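PDB 6KTY: flagellar hook-associated protein 2, which probably caps the tip of the growing flagellar filament, where it promotes polymerization of flagellin and keeps exported subunits from leaking away. Local coordinates for residues A[11-16]-A[187-192]; A[47-52]-A[140-145]; A[83-88]-A[100-105]. All blocks are in the same frame, centred on the assembly; numbering follows the deposited sequence.

Contact 1: residues A[11-16]-A[187-192]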
loop_
_atom_site.group_PDB
_atom_site.type_symbol
_atom_site.label_atom_id
_atom_site.label_comp_id
_atom_site.label_asym_id
_atom_site.label_seq_id
_atom_site.Cartn_x
_atom_site.Cartn_y
_atom_site.Cartn_z
ATOM N N PHE A 11 -12.412 -14.972 -15.141
ATOM C CA PHE A 11 -12.312 -13.874 -14.123
ATOM C C PHE A 11 -10.870 -13.527 -13.765
ATOM O O PHE A 11 -10.118 -14.395 -13.304
ATOM C CB PHE A 11 -13.057 -14.245 -12.831
ATOM C CG PHE A 11 -12.843 -13.254 -11.692
ATOM C CD1 PHE A 11 -13.570 -12.065 -11.649
ATOM C CD2 PHE A 11 -11.896 -13.491 -10.702
ATOM C CE1 PHE A 11 -13.366 -11.132 -10.627
ATOM C CE2 PHE A 11 -11.679 -12.571 -9.675
ATOM C CZ PHE A 11 -12.424 -11.390 -9.632
ATOM N N LEU A 12 -10.519 -12.244 -13.890
ATOM C CA LEU A 12 -9.207 -11.744 -13.421
ATOM C C LEU A 12 -9.341 -10.555 -12.469
ATOM O O LEU A 12 -10.129 -9.641 -12.717
ATOM C CB LEU A 12 -8.341 -11.344 -14.612
ATOM C CG LEU A 12 -7.940 -12.485 -15.548
ATOM C CD1 LEU A 12 -7.409 -11.955 -16.887
ATOM C CD2 LEU A 12 -6.916 -13.385 -14.849
ATOM N N SER A 13 -8.601 -10.609 -11.362
ATOM C CA SER A 13 -8.486 -9.480 -10.447
ATOM C C SER A 13 -7.181 -8.747 -10.734
ATOM O O SER A 13 -6.150 -9.387 -10.943
ATOM C CB SER A 13 -8.506 -9.967 -8.992
ATOM O OG SER A 13 -8.199 -8.907 -8.088
ATOM N N GLY A 14 -7.239 -7.409 -10.774
ATOM C CA GLY A 14 -6.044 -6.584 -10.871
ATOM C C GLY A 14 -5.077 -6.828 -9.711
ATOM O O GLY A 14 -3.882 -6.647 -9.869
ATOM N N ASP A 15 -5.597 -7.221 -8.549
ATOM C CA ASP A 15 -4.742 -7.623 -7.424
ATOM C C ASP A 15 -5.355 -8.745 -6.614
ATOM O O ASP A 15 -6.168 -8.502 -5.718
ATOM C CB ASP A 15 -4.413 -6.441 -6.512
ATOM C CG ASP A 15 -3.239 -6.742 -5.577
ATOM O OD1 ASP A 15 -3.003 -7.941 -5.261
ATOM O OD2 ASP A 15 -2.541 -5.777 -5.196
ATOM N N PRO A 16 -4.931 -9.986 -6.899
ATOM C CA PRO A 16 -5.483 -11.150 -6.179
ATOM C C PRO A 16 -5.192 -11.148 -4.682
ATOM O O PRO A 16 -5.841 -11.878 -3.941
ATOM C CB PRO A 16 -4.802 -12.362 -6.859
ATOM C CG PRO A 16 -4.218 -11.857 -8.126
ATOM C CD PRO A 16 -3.972 -10.376 -7.952
ATOM N N ARG A 187 -7.211 2.000 -2.362
ATOM C CA ARG A 187 -6.608 1.198 -3.413
ATOM C C ARG A 187 -7.725 0.463 -4.184
ATOM O O ARG A 187 -7.964 -0.767 -4.026
ATOM C CB ARG A 187 -5.617 0.192 -2.822
ATOM C CG ARG A 187 -4.461 0.813 -1.987
ATOM C CD ARG A 187 -3.197 1.136 -2.763
ATOM N NE ARG A 187 -2.394 -0.063 -3.034
ATOM C CZ ARG A 187 -2.448 -0.789 -4.146
ATOM N NH1 ARG A 187 -3.226 -0.439 -5.173
ATOM N NH2 ARG A 187 -1.690 -1.866 -4.258
ATOM N N GLU A 188 -8.383 1.214 -5.047
ATOM C CA GLU A 188 -9.386 0.675 -5.923
ATOM C C GLU A 188 -8.731 -0.312 -6.893
ATOM O O GLU A 188 -7.659 -0.025 -7.487
ATOM C CB GLU A 188 -10.112 1.807 -6.661
ATOM C CG GLU A 188 -11.405 1.375 -7.324
ATOM C CD GLU A 188 -12.201 2.540 -7.919
ATOM O OE1 GLU A 188 -11.581 3.515 -8.398
ATOM O OE2 GLU A 188 -13.469 2.464 -7.941
ATOM N N ILE A 189 -9.349 -1.475 -7.025
ATOM C CA ILE A 189 -8.838 -2.590 -7.856
ATOM C C ILE A 189 -9.803 -2.728 -9.032
ATOM O O ILE A 189 -11.038 -2.607 -8.858
ATOM C CB ILE A 189 -8.832 -3.945 -7.103
ATOM C CG1 ILE A 189 -8.105 -3.856 -5.745
ATOM C CG2 ILE A 189 -8.227 -5.045 -7.940
ATOM C CD1 ILE A 189 -6.895 -2.996 -5.746
ATOM N N ARG A 190 -9.257 -2.984 -10.221
ATOM C CA ARG A 190 -10.086 -3.293 -11.367
ATOM C C ARG A 190 -10.146 -4.818 -11.580
ATOM O O ARG A 190 -9.135 -5.485 -11.516
ATOM C CB ARG A 190 -9.550 -2.600 -12.622
ATOM C CG ARG A 190 -9.815 -1.095 -12.671
ATOM C CD ARG A 190 -10.050 -0.652 -14.117
ATOM N NE ARG A 190 -8.953 -1.130 -14.928
ATOM C CZ ARG A 190 -9.017 -1.543 -16.185
ATOM N NH1 ARG A 190 -10.145 -1.559 -16.881
ATOM N NH2 ARG A 190 -7.906 -1.954 -16.754
ATOM N N LEU A 191 -11.358 -5.331 -11.789
ATOM C CA LEU A 191 -11.626 -6.740 -11.989
ATOM C C LEU A 191 -12.253 -6.880 -13.374
ATOM O O LEU A 191 -12.983 -5.992 -13.814
ATOM C CB LEU A 191 -12.650 -7.207 -10.974
ATOM C CG LEU A 191 -12.304 -7.417 -9.487
ATOM C CD1 LEU A 191 -11.002 -6.868 -9.037
ATOM C CD2 LEU A 191 -13.422 -6.886 -8.625
ATOM N N SER A 192 -12.003 -7.998 -14.041
ATOM C CA SER A 192 -12.695 -8.269 -15.317
ATOM C C SER A 192 -13.284 -9.691 -15.413
ATOM O O SER A 192 -12.810 -10.629 -14.765
ATOM C CB SER A 192 -11.745 -8.024 -16.481
ATOM O OG SER A 192 -10.660 -8.918 -16.405
HETATM O O HOH W 1 -1.863 -3.703 -6.269
#
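Leu12 and Ser192 form an antiparallel hydrogen-bonded pair: Leu12 N reaches Ser192 O at 2.9 Å, and Ser192 N reaches Leu12 O at 2.8 Å. Beyond the non-hydrogen-bonded pair of Ser13 and Leu191, Gly14 N, already in the turn, adds a more bent bond of 141° to Arg190 O (2.8 Å). Leu191 carries much of the side-chain contact. Its CG lies 4.0 Å from CZ of Phe11, whose CG stands anti to the backbone N (chi1 172°), and its CD1 branch touches Ser13 OG at 3.6 Å. Two residues earlier on that strand, CG2 of Ile189 presses on the backbone of the turn, 3.5 Å from Asp15 N. The turn is an ST turn: Asp15 N donates to Ser13 OG (3.1 Å), and this hydroxyl is itself bonded to Val19 O. Asp15 and Arg187 approach each other obliquely without a salt bridge, OD2 to NH2 4.1 Å, with carboxylate and guanidinium planes 46° apart; a water lies between them, but its distance to the carboxylate is too short to trust. Asp15 OD1 is taken by Asn17 N, and Arg187 NH1 by Ala183 O of the second subunit. Arg190 likewise turns away to a salt bridge with Asp179 of the second subunit. In the five-stranded antiparallel sheet near the two chain ends, 12-13 is an outermost strand within the chain, and 189-192 runs between it and 32-39, hydrogen-bonding there to Tyr33 and Ile35.

Contact 2: residues A[47-52]-A[140-145]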
loop_
_atom_site.group_PDB
_atom_site.type_symbol
_atom_site.label_atom_id
_atom_site.label_comp_id
_atom_site.label_asym_id
_atom_site.label_seq_id
_atom_site.Cartn_x
_atom_site.Cartn_y
_atom_site.Cartn_z
ATOM N N MET A 47 -9.903 -9.431 24.770
ATOM C CA MET A 47 -8.560 -9.905 25.137
ATOM C C MET A 47 -8.332 -9.640 26.588
ATOM O O MET A 47 -8.620 -8.528 27.060
ATOM C CB MET A 47 -7.456 -9.226 24.300
ATOM C CG MET A 47 -6.074 -9.905 24.432
ATOM S SD MET A 47 -4.815 -9.261 23.350
ATOM C CE MET A 47 -5.248 -10.087 21.834
ATOM N N SER A 48 -7.795 -10.628 27.303
ATOM C CA SER A 48 -7.539 -10.445 28.752
ATOM C C SER A 48 -6.382 -9.503 29.086
ATOM O O SER A 48 -5.563 -9.166 28.224
ATOM C CB SER A 48 -7.299 -11.798 29.440
ATOM O OG SER A 48 -5.965 -12.232 29.223
ATOM N N ASN A 49 -6.339 -9.071 30.351
ATOM C CA ASN A 49 -5.103 -8.600 30.983
ATOM C C ASN A 49 -3.977 -9.645 30.914
ATOM O O ASN A 49 -4.224 -10.829 30.612
ATOM C CB ASN A 49 -5.370 -8.139 32.427
ATOM C CG ASN A 49 -5.944 -9.252 33.325
ATOM O OD1 ASN A 49 -6.734 -10.068 32.896
ATOM N ND2 ASN A 49 -5.522 -9.264 34.583
ATOM N N GLY A 50 -2.755 -9.194 31.136
ATOM C CA GLY A 50 -1.554 -10.023 30.985
ATOM C C GLY A 50 -1.296 -10.868 32.225
ATOM O O GLY A 50 -1.559 -10.436 33.357
ATOM N N PHE A 51 -0.773 -12.073 32.007
ATOM C CA PHE A 51 -0.410 -12.988 33.079
ATOM C C PHE A 51 1.046 -13.368 32.936
ATOM O O PHE A 51 1.574 -13.400 31.796
ATOM C CB PHE A 51 -1.286 -14.233 33.008
ATOM C CG PHE A 51 -2.669 -14.023 33.543
ATOM C CD1 PHE A 51 -3.614 -13.306 32.819
ATOM C CD2 PHE A 51 -3.033 -14.549 34.775
ATOM C CE1 PHE A 51 -4.896 -13.109 33.329
ATOM C CE2 PHE A 51 -4.327 -14.347 35.292
ATOM C CZ PHE A 51 -5.240 -13.615 34.587
ATOM N N PRO A 52 1.706 -13.700 34.069
ATOM C CA PRO A 52 3.114 -14.029 33.978
ATOM C C PRO A 52 3.380 -15.393 33.363
ATOM O O PRO A 52 4.503 -15.689 33.018
ATOM C CB PRO A 52 3.600 -13.967 35.445
ATOM C CG PRO A 52 2.381 -14.252 36.280
ATOM C CD PRO A 52 1.202 -13.731 35.459
ATOM N N GLN A 140 -4.919 -14.474 40.670
ATOM C CA GLN A 140 -4.853 -13.194 40.034
ATOM C C GLN A 140 -6.172 -12.931 39.317
ATOM O O GLN A 140 -6.787 -13.846 38.777
ATOM C CB GLN A 140 -3.690 -13.183 39.044
ATOM C CG GLN A 140 -3.467 -11.845 38.350
ATOM C CD GLN A 140 -2.467 -11.921 37.202
ATOM O OE1 GLN A 140 -1.462 -12.645 37.273
ATOM N NE2 GLN A 140 -2.738 -11.172 36.137
ATOM N N ASP A 141 -6.567 -11.665 39.292
ATOM C CA ASP A 141 -7.774 -11.221 38.602
ATOM C C ASP A 141 -7.672 -11.391 37.087
ATOM O O ASP A 141 -6.690 -10.945 36.473
ATOM C CB ASP A 141 -8.006 -9.731 38.902
ATOM C CG ASP A 141 -8.445 -9.478 40.330
ATOM O OD1 ASP A 141 -9.028 -10.390 40.977
ATOM O OD2 ASP A 141 -8.207 -8.354 40.818
ATOM N N MET A 142 -8.674 -12.028 36.479
ATOM C CA MET A 142 -8.797 -12.024 35.020
ATOM C C MET A 142 -9.912 -11.112 34.597
ATOM O O MET A 142 -11.009 -11.184 35.134
ATOM C CB MET A 142 -9.100 -13.418 34.440
ATOM C CG MET A 142 -8.733 -13.504 32.985
ATOM S SD MET A 142 -10.110 -13.259 31.848
ATOM C CE MET A 142 -10.541 -15.002 31.690
ATOM N N TYR A 143 -9.616 -10.280 33.615
ATOM C CA TYR A 143 -10.614 -9.416 33.052
ATOM C C TYR A 143 -10.271 -9.149 31.599
ATOM O O TYR A 143 -9.128 -9.281 31.179
ATOM C CB TYR A 143 -10.749 -8.092 33.868
ATOM C CG TYR A 143 -9.525 -7.180 33.867
ATOM C CD1 TYR A 143 -8.473 -7.390 34.754
ATOM C CD2 TYR A 143 -9.462 -6.068 33.017
ATOM C CE1 TYR A 143 -7.364 -6.544 34.763
ATOM C CE2 TYR A 143 -8.360 -5.228 33.001
ATOM C CZ TYR A 143 -7.325 -5.466 33.885
ATOM O OH TYR A 143 -6.251 -4.631 33.868
ATOM N N PHE A 144 -11.281 -8.798 30.840
ATOM C CA PHE A 144 -11.116 -8.395 29.455
ATOM C C PHE A 144 -10.736 -6.915 29.401
ATOM O O PHE A 144 -11.587 -6.056 29.557
ATOM C CB PHE A 144 -12.415 -8.701 28.687
ATOM C CG PHE A 144 -12.717 -10.191 28.555
ATOM C CD1 PHE A 144 -11.757 -11.076 28.034
ATOM C CD2 PHE A 144 -13.972 -10.696 28.877
ATOM C CE1 PHE A 144 -12.027 -12.413 27.877
ATOM C CE2 PHE A 144 -14.249 -12.064 28.745
ATOM C CZ PHE A 144 -13.276 -12.925 28.242
ATOM N N GLU A 145 -9.439 -6.641 29.219
ATOM C CA GLU A 145 -8.878 -5.275 29.211
ATOM C C GLU A 145 -9.350 -4.560 27.940
ATOM O O GLU A 145 -9.525 -3.344 27.906
ATOM C CB GLU A 145 -7.343 -5.362 29.219
ATOM C CG GLU A 145 -6.589 -4.176 29.854
ATOM C CD GLU A 145 -5.066 -4.404 29.936
ATOM O OE1 GLU A 145 -4.563 -5.463 29.487
ATOM O OE2 GLU A 145 -4.352 -3.517 30.454
HETATM O O HOH W 2 -1.902 -6.218 30.678
#
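The Phe51 ring carries the Gln140 amide stacked over one face, the two planes only 13° apart and NE2 3.5 Å above the ring centre; Met142 CA lies at the ring edge, and Met142 CG meets Phe51 CZ at 3.8 Å. A second ring, Tyr143, takes Asn49 CB over one face in a CH-pi contact, 3.8 Å from the centroid and offset toward the rim. Phe144 turns an edge to the Met47-Ser48 peptide. The stacked Gln140 amide does not point its N-H at the ring: NE2 donates within its own plane to Gly50 O (3.1 Å). Asn49 is gripped by three bonds. Its backbone N binds Tyr143 O (2.9 Å), while its side chain, with CG between backbone N and carbonyl carbon (chi1 60°), accepts from Tyr143 N at OD1 (3.0 Å) and donates from ND2 to Asp141 O (2.8 Å). The Tyr143 N-H comes from above the carbonyl plane of that amide. A water links Gly50 N to Glu145 OE1, and Glu145 N makes a weak bond to Met47 O. Met142 and Phe144 both continue inward onto Ile64 and Ile133. The antiparallel non-hydrogen-bonded pair Ser48-Phe144 joins strand 45-48 to 144-148, an outermost strand of the four-stranded sheet; beyond it, the Asn49 and Gln140 amides satisfy backbone groups at Tyr143 N, Asp141 O and Gly50 O.

Contact 3: residues A[83-88]-A[100-105]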
loop_
_atom_site.group_PDB
_atom_site.type_symbol
_atom_site.label_atom_id
_atom_site.label_comp_id
_atom_site.label_asym_id
_atom_site.label_seq_id
_atom_site.Cartn_x
_atom_site.Cartn_y
_atom_site.Cartn_z
ATOM N N THR A 83 -5.834 -22.258 34.727
ATOM C CA THR A 83 -4.726 -21.534 34.126
ATOM C C THR A 83 -5.261 -20.917 32.824
ATOM O O THR A 83 -6.306 -21.335 32.328
ATOM C CB THR A 83 -3.558 -22.463 33.798
ATOM O OG1 THR A 83 -4.001 -23.434 32.846
ATOM C CG2 THR A 83 -3.035 -23.203 35.078
ATOM N N LEU A 84 -4.553 -19.945 32.247
ATOM C CA LEU A 84 -5.015 -19.355 30.994
ATOM C C LEU A 84 -5.184 -20.453 29.968
ATOM O O LEU A 84 -6.148 -20.455 29.225
ATOM C CB LEU A 84 -4.045 -18.334 30.455
ATOM C CG LEU A 84 -4.007 -16.934 31.112
ATOM C CD1 LEU A 84 -3.273 -16.037 30.106
ATOM C CD2 LEU A 84 -5.385 -16.403 31.486
ATOM N N ASP A 85 -4.248 -21.390 29.954
ATOM C CA ASP A 85 -4.358 -22.535 29.074
ATOM C C ASP A 85 -5.597 -23.399 29.344
ATOM O O ASP A 85 -6.252 -23.816 28.397
ATOM C CB ASP A 85 -3.098 -23.372 29.106
ATOM C CG ASP A 85 -2.567 -23.583 27.723
ATOM O OD1 ASP A 85 -2.741 -24.713 27.187
ATOM O OD2 ASP A 85 -2.109 -22.545 27.150
ATOM N N GLY A 86 -5.899 -23.673 30.617
ATOM C CA GLY A 86 -7.111 -24.465 30.961
ATOM C C GLY A 86 -8.408 -23.779 30.549
ATOM O O GLY A 86 -9.327 -24.407 30.055
ATOM N N VAL A 87 -8.461 -22.472 30.752
ATOM C CA VAL A 87 -9.616 -21.694 30.430
ATOM C C VAL A 87 -9.835 -21.641 28.922
ATOM O O VAL A 87 -10.951 -21.794 28.412
ATOM C CB VAL A 87 -9.473 -20.278 30.954
ATOM C CG1 VAL A 87 -10.608 -19.418 30.394
ATOM C CG2 VAL A 87 -9.473 -20.286 32.531
ATOM N N MET A 88 -8.752 -21.399 28.194
ATOM C CA MET A 88 -8.810 -21.491 26.752
ATOM C C MET A 88 -9.386 -22.848 26.350
ATOM O O MET A 88 -10.307 -22.897 25.528
ATOM C CB MET A 88 -7.414 -21.302 26.172
ATOM C CG MET A 88 -7.434 -21.223 24.691
ATOM S SD MET A 88 -6.356 -22.460 24.034
ATOM C CE MET A 88 -4.839 -21.702 24.393
ATOM N N ALA A 100 -10.932 -19.594 21.495
ATOM C CA ALA A 100 -10.044 -18.968 22.444
ATOM C C ALA A 100 -8.628 -19.374 22.074
ATOM O O ALA A 100 -8.392 -20.480 21.616
ATOM C CB ALA A 100 -10.374 -19.434 23.853
ATOM N N GLN A 101 -7.688 -18.474 22.283
ATOM C CA GLN A 101 -6.282 -18.861 22.251
ATOM C C GLN A 101 -5.494 -18.002 23.203
ATOM O O GLN A 101 -5.942 -16.899 23.614
ATOM C CB GLN A 101 -5.740 -18.791 20.817
ATOM C CG GLN A 101 -5.758 -17.378 20.221
ATOM C CD GLN A 101 -5.372 -17.378 18.710
ATOM O OE1 GLN A 101 -6.116 -17.874 17.857
ATOM N NE2 GLN A 101 -4.222 -16.821 18.401
ATOM N N VAL A 102 -4.303 -18.452 23.567
ATOM C CA VAL A 102 -3.477 -17.609 24.449
ATOM C C VAL A 102 -2.368 -16.994 23.596
ATOM O O VAL A 102 -1.681 -17.701 22.889
ATOM C CB VAL A 102 -2.884 -18.413 25.608
ATOM C CG1 VAL A 102 -1.918 -17.568 26.402
ATOM C CG2 VAL A 102 -4.026 -18.980 26.492
ATOM N N VAL A 103 -2.222 -15.679 23.658
ATOM C CA VAL A 103 -1.204 -15.000 22.886
ATOM C C VAL A 103 -0.181 -14.414 23.862
ATOM O O VAL A 103 -0.462 -14.291 25.064
ATOM C CB VAL A 103 -1.822 -13.921 21.946
ATOM C CG1 VAL A 103 -2.831 -14.543 20.964
ATOM C CG2 VAL A 103 -2.444 -12.780 22.745
ATOM N N GLU A 104 0.999 -14.087 23.342
ATOM C CA GLU A 104 2.045 -13.449 24.112
ATOM C C GLU A 104 2.212 -12.012 23.617
ATOM O O GLU A 104 2.436 -11.779 22.426
ATOM C CB GLU A 104 3.353 -14.218 23.957
ATOM C CG GLU A 104 4.325 -13.892 25.045
ATOM C CD GLU A 104 5.487 -14.863 25.150
ATOM O OE1 GLU A 104 6.356 -14.612 26.018
ATOM O OE2 GLU A 104 5.514 -15.863 24.394
ATOM N N ASP A 105 2.064 -11.054 24.524
ATOM C CA ASP A 105 2.163 -9.646 24.205
ATOM C C ASP A 105 3.220 -9.012 25.077
ATOM O O ASP A 105 3.009 -8.799 26.278
ATOM C CB ASP A 105 0.822 -8.949 24.423
ATOM C CG ASP A 105 0.882 -7.422 24.201
ATOM O OD1 ASP A 105 1.874 -6.876 23.673
ATOM O OD2 ASP A 105 -0.091 -6.764 24.587
#
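Met88 of helix 84-94 lies against Ala100 and Val102 of strand 98-104 with its whole side chain. CB starts 4.1 Å from Val102 CG2. CG, anti to the backbone N (chi1 -173°), lies 3.3 Å from Ala100 O and 3.5 Å from Ala100 CB. Beyond it the chain bends, and SD passes 3.7 Å from Ala100 O and close to Gln101 CA. At the tip, Met88 CE is 3.4 Å from Val102 N and Met88 CE is 3.5 Å from Val102 CG2. The thioether thus follows the strand backbone from one inward-facing residue to the next. Val102 CG2 is the methyl shared by the helix residues: besides Met88 it touches CB and the backbone O of Leu84 one helical turn earlier, and the carboxylate of Asp85 at the side. The short helix and strand segments run roughly antiparallel, at 154° between their directions. Thr83 caps the first helical turn, which carries Leu84 and Asp85, its OG1 accepting from Gly86 N at 2.9 Å. Leu84 also packs on Phe113, and Met88 on Leu115, which extends the apolar layer along the sheet. Gln101 points the other way, its OE1 bonded to Lys99 NZ and its NE2 to Leu172 O of the third subunit. No hydrogen bond joins residues 83-88 to 100-105, where the contact is van der Waals packing; farther along the helix, Asn92 OD1 accepts from Ala100 N. The charged end of Asp85 finds its salt bridge in Lys89, within the helix.

Overall arrangement
Contact 1 stands apart, its centre 42 Å from that of contact 2 and 39 Å from that of contact 3, across the chain's centre; it forms one edge of the five-stranded sheet, joining the two chain ends, probably in the D2 domain of FliD, with the other two probably in the inserted D3 domain. Contacts 2 and 3 both reach the four-stranded sheet, at its opposite outermost strands, and meet through Phe51 with Leu84 and Met47 with Val103. Contact 3 is buried and apolar; contacts 1 and 2 are partly buried and rich in hydrogen bonds, mostly backbone ladder in contact 1, largely side-chain amides in contact 2. All three border other subunits, contact 2 only through Met47.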